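Local coordinates for NAD-dependent aldehyde dehydrogenase (Burkholderia multivorans, PDB 5UJU), which probably oxidises aldehydes to carboxylic acids with NAD+ as cofactor, at residues 439-444 and 461-466. Sequence-based numbering, arbitrary orientation.
Sequences PLVLQL and SFVIAT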
ATOM      1  N   PRO A 439     -26.690  24.529 -16.949  1.00 30.42           N
ATOM      2  CA  PRO A 439     -25.365  24.248 -17.516  1.00 30.11           C
ATOM      3  C   PRO A 439     -24.981  25.179 -18.660  1.00 33.68           C
ATOM      4  O   PRO A 439     -25.815  25.636 -19.454  1.00 28.63           O
ATOM      5  CB  PRO A 439     -25.488  22.802 -18.011  1.00 31.03           C
ATOM      6  CG  PRO A 439     -26.602  22.211 -17.194  1.00 23.94           C
ATOM      7  CD  PRO A 439     -27.564  23.338 -17.004  1.00 25.13           C
ATOM      8  N   LEU A 440     -23.681  25.448 -18.730  1.00 33.78           N
ATOM      9  CA  LEU A 440     -23.058  26.157 -19.835  1.00 33.99           C
ATOM     10  C   LEU A 440     -22.404  25.139 -20.760  1.00 39.01           C
ATOM     11  O   LEU A 440     -21.591  24.321 -20.311  1.00 32.75           O
ATOM     12  CB  LEU A 440     -22.012  27.148 -19.323  1.00 27.87           C
ATOM     13  CG  LEU A 440     -21.153  27.849 -20.385  1.00 28.02           C
ATOM     14  CD1 LEU A 440     -21.988  28.826 -21.221  1.00 32.77           C
ATOM     15  CD2 LEU A 440     -20.017  28.559 -19.707  1.00 30.71           C
ATOM     16  N   VAL A 441     -22.758  25.181 -22.045  1.00 31.91           N
ATOM     17  CA  VAL A 441     -22.201  24.267 -23.033  1.00 30.31           C
ATOM     18  C   VAL A 441     -21.527  25.088 -24.117  1.00 35.00           C
ATOM     19  O   VAL A 441     -22.153  25.976 -24.711  1.00 34.50           O
ATOM     20  CB  VAL A 441     -23.261  23.332 -23.639  1.00 32.50           C
ATOM     21  CG1 VAL A 441     -22.583  22.370 -24.611  1.00 27.81           C
ATOM     22  CG2 VAL A 441     -23.980  22.530 -22.538  1.00 23.72           C
ATOM     23  N   LEU A 442     -20.258  24.796 -24.365  1.00 33.81           N
ATOM     24  CA  LEU A 442     -19.443  25.566 -25.287  1.00 36.49           C
ATOM     25  C   LEU A 442     -18.943  24.684 -26.420  1.00 40.90           C
ATOM     26  O   LEU A 442     -18.836  23.463 -26.294  1.00 38.36           O
ATOM     27  CB  LEU A 442     -18.248  26.199 -24.569  1.00 38.96           C
ATOM     28  CG  LEU A 442     -18.633  27.081 -23.381  1.00 41.50           C
ATOM     29  CD1 LEU A 442     -17.570  27.037 -22.306  1.00 47.60           C
ATOM     30  CD2 LEU A 442     -18.860  28.499 -23.836  1.00 39.51           C
ATOM     31  N   GLN A 443     -18.635  25.323 -27.540  1.00 31.92           N
ATOM     32  CA  GLN A 443     -18.007  24.638 -28.655  1.00 29.77           C
ATOM     33  C   GLN A 443     -16.539  25.038 -28.704  1.00 32.39           C
ATOM     34  O   GLN A 443     -16.219  26.233 -28.648  1.00 34.29           O
ATOM     35  CB  GLN A 443     -18.691  24.985 -29.982  1.00 31.68           C
ATOM     36  CG  GLN A 443     -18.023  24.340 -31.186  1.00 32.00           C
ATOM     37  CD  GLN A 443     -18.739  24.633 -32.508  1.00 44.22           C
ATOM     38  OE1 GLN A 443     -19.947  24.863 -32.550  1.00 43.42           O
ATOM     39  NE2 GLN A 443     -17.981  24.625 -33.586  1.00 41.17           N
ATOM     40  N   LEU A 444     -15.657  24.043 -28.810  1.00 32.66           N
ATOM     41  CA  LEU A 444     -14.234  24.273 -29.020  1.00 39.83           C
ATOM     42  C   LEU A 444     -13.734  23.426 -30.186  1.00 42.68           C
ATOM     43  O   LEU A 444     -14.443  22.568 -30.724  1.00 31.96           O
ATOM     44  CB  LEU A 444     -13.420  23.950 -27.765  1.00 30.58           C
ATOM     45  CG  LEU A 444     -13.628  24.939 -26.625  1.00 37.51           C
ATOM     46  CD1 LEU A 444     -12.832  24.479 -25.403  1.00 37.72           C
ATOM     47  CD2 LEU A 444     -13.207  26.321 -27.077  1.00 43.89           C
ATOM     48  N   SER A 461     -19.183  22.572 -19.870  1.00 31.38           N
ATOM     49  CA  SER A 461     -18.700  21.509 -20.742  1.00 28.82           C
ATOM     50  C   SER A 461     -18.347  22.043 -22.127  1.00 35.67           C
ATOM     51  O   SER A 461     -18.771  23.133 -22.534  1.00 33.70           O
ATOM     52  CB  SER A 461     -19.714  20.371 -20.861  1.00 30.94           C
ATOM     53  OG  SER A 461     -20.954  20.836 -21.365  1.00 31.61           O
ATOM     54  N   PHE A 462     -17.553  21.241 -22.843  1.00 31.45           N
ATOM     55  CA  PHE A 462     -17.027  21.587 -24.159  1.00 33.02           C
ATOM     56  C   PHE A 462     -17.332  20.454 -25.130  1.00 34.72           C
ATOM     57  O   PHE A 462     -16.957  19.301 -24.882  1.00 35.32           O
ATOM     58  CB  PHE A 462     -15.514  21.835 -24.096  1.00 29.53           C
ATOM     59  CG  PHE A 462     -15.095  22.687 -22.935  1.00 30.98           C
ATOM     60  CD1 PHE A 462     -15.291  24.056 -22.952  1.00 38.19           C
ATOM     61  CD2 PHE A 462     -14.522  22.111 -21.813  1.00 31.12           C
ATOM     62  CE1 PHE A 462     -14.917  24.839 -21.865  1.00 35.83           C
ATOM     63  CE2 PHE A 462     -14.146  22.892 -20.725  1.00 29.62           C
ATOM     64  CZ  PHE A 462     -14.349  24.250 -20.749  1.00 33.18           C
ATOM     65  N   VAL A 463     -18.031  20.779 -26.214  1.00 35.08           N
ATOM     66  CA  VAL A 463     -18.128  19.912 -27.385  1.00 34.00           C
ATOM     67  C   VAL A 463     -16.977  20.310 -28.306  1.00 37.45           C
ATOM     68  O   VAL A 463     -16.899  21.460 -28.751  1.00 39.47           O
ATOM     69  CB  VAL A 463     -19.493  20.060 -28.078  1.00 32.59           C
ATOM     70  CG1 VAL A 463     -19.614  19.084 -29.252  1.00 34.73           C
ATOM     71  CG2 VAL A 463     -20.619  19.838 -27.059  1.00 32.59           C
ATOM     72  N   ILE A 464     -16.055  19.377 -28.541  1.00 35.80           N
ATOM     73  CA  ILE A 464     -14.729  19.673 -29.083  1.00 36.05           C
ATOM     74  C   ILE A 464     -14.584  18.948 -30.409  1.00 35.02           C
ATOM     75  O   ILE A 464     -14.700  17.715 -30.464  1.00 35.29           O
ATOM     76  CB  ILE A 464     -13.614  19.250 -28.109  1.00 31.13           C
ATOM     77  CG1 ILE A 464     -13.765  19.991 -26.779  1.00 33.05           C
ATOM     78  CG2 ILE A 464     -12.221  19.468 -28.731  1.00 30.10           C
ATOM     79  CD1 ILE A 464     -13.030  19.315 -25.624  1.00 36.77           C
ATOM     80  N   ALA A 465     -14.325  19.707 -31.473  1.00 35.00           N
ATOM     81  CA  ALA A 465     -14.174  19.129 -32.803  1.00 36.68           C
ATOM     82  C   ALA A 465     -12.755  18.591 -32.975  1.00 41.39           C
ATOM     83  O   ALA A 465     -11.779  19.340 -32.858  1.00 43.19           O
ATOM     84  CB  ALA A 465     -14.488  20.172 -33.879  1.00 34.42           C
ATOM     85  N   THR A 466     -12.649  17.302 -33.283  1.00 36.75           N
ATOM     86  CA  THR A 466     -11.385  16.623 -33.527  1.00 34.30           C
ATOM     87  C   THR A 466     -11.265  16.263 -35.010  1.00 38.49           C
ATOM     88  O   THR A 466     -12.239  16.317 -35.766  1.00 38.88           O
ATOM     89  CB  THR A 466     -11.281  15.357 -32.673  1.00 40.99           C
ATOM     90  OG1 THR A 466     -12.254  14.406 -33.124  1.00 38.08           O
ATOM     91  CG2 THR A 466     -11.534  15.672 -31.167  1.00 38.63           C
TER
HETATM   92  O   HOH W   1     -22.290  21.745 -19.166  1.00 27.14           O
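Leu442 and Leu444 flank the ring of Phe462 where strands 440-444 and 461-466 pair in parallel, two neighbours in the mixed seven-stranded sheet of the aldehyde dehydrogenase fold, joined by a beta-alpha-beta connection through helix 449-452. The parallel assignment rests on the 22° between their directions and on the backbone hydrogen bonds: Leu442 gives its N-H to Ser461 O and accepts with its O from Val463 N, two residues further on, and Leu444 likewise joins Val463 O and Ala465 N.

On the face carrying Leu442, Phe462, Leu444 and Ile464, one methyl of each leucine reaches the ring obliquely. Leu442 CD1 lies 3.5 Å from Phe462 CE1, and Leu444 CD1 is 3.5 Å from Phe462 CD1. Both leucines run beside the phenylalanine and point the same way; in all three residues CG is anti to the carbonyl carbon (chi1 -45° for Phe462). Trp456 adds an edge-to-face contact to the same ring, and Ile464 CG1 packs 4.1 Å from Leu444 CB.

On the other face the nearest side-chain carbons of the pair are Val441 CG1 and Val463 CG2, 4.0 Å apart, while Phe373 of helix 373-388 covers Gln443, Val463 and Ala465. Ser461 brings a hydroxyl to this side, its OG set between backbone N and carbonyl carbon (chi1 59°) and 3.7 Å from Val441 CG2. A water bridges the start of the pair, donating to Leu440 O, which also accepts from Ser461 N, and hydrogen-bonding to Ser461 OG at 2.7 Å.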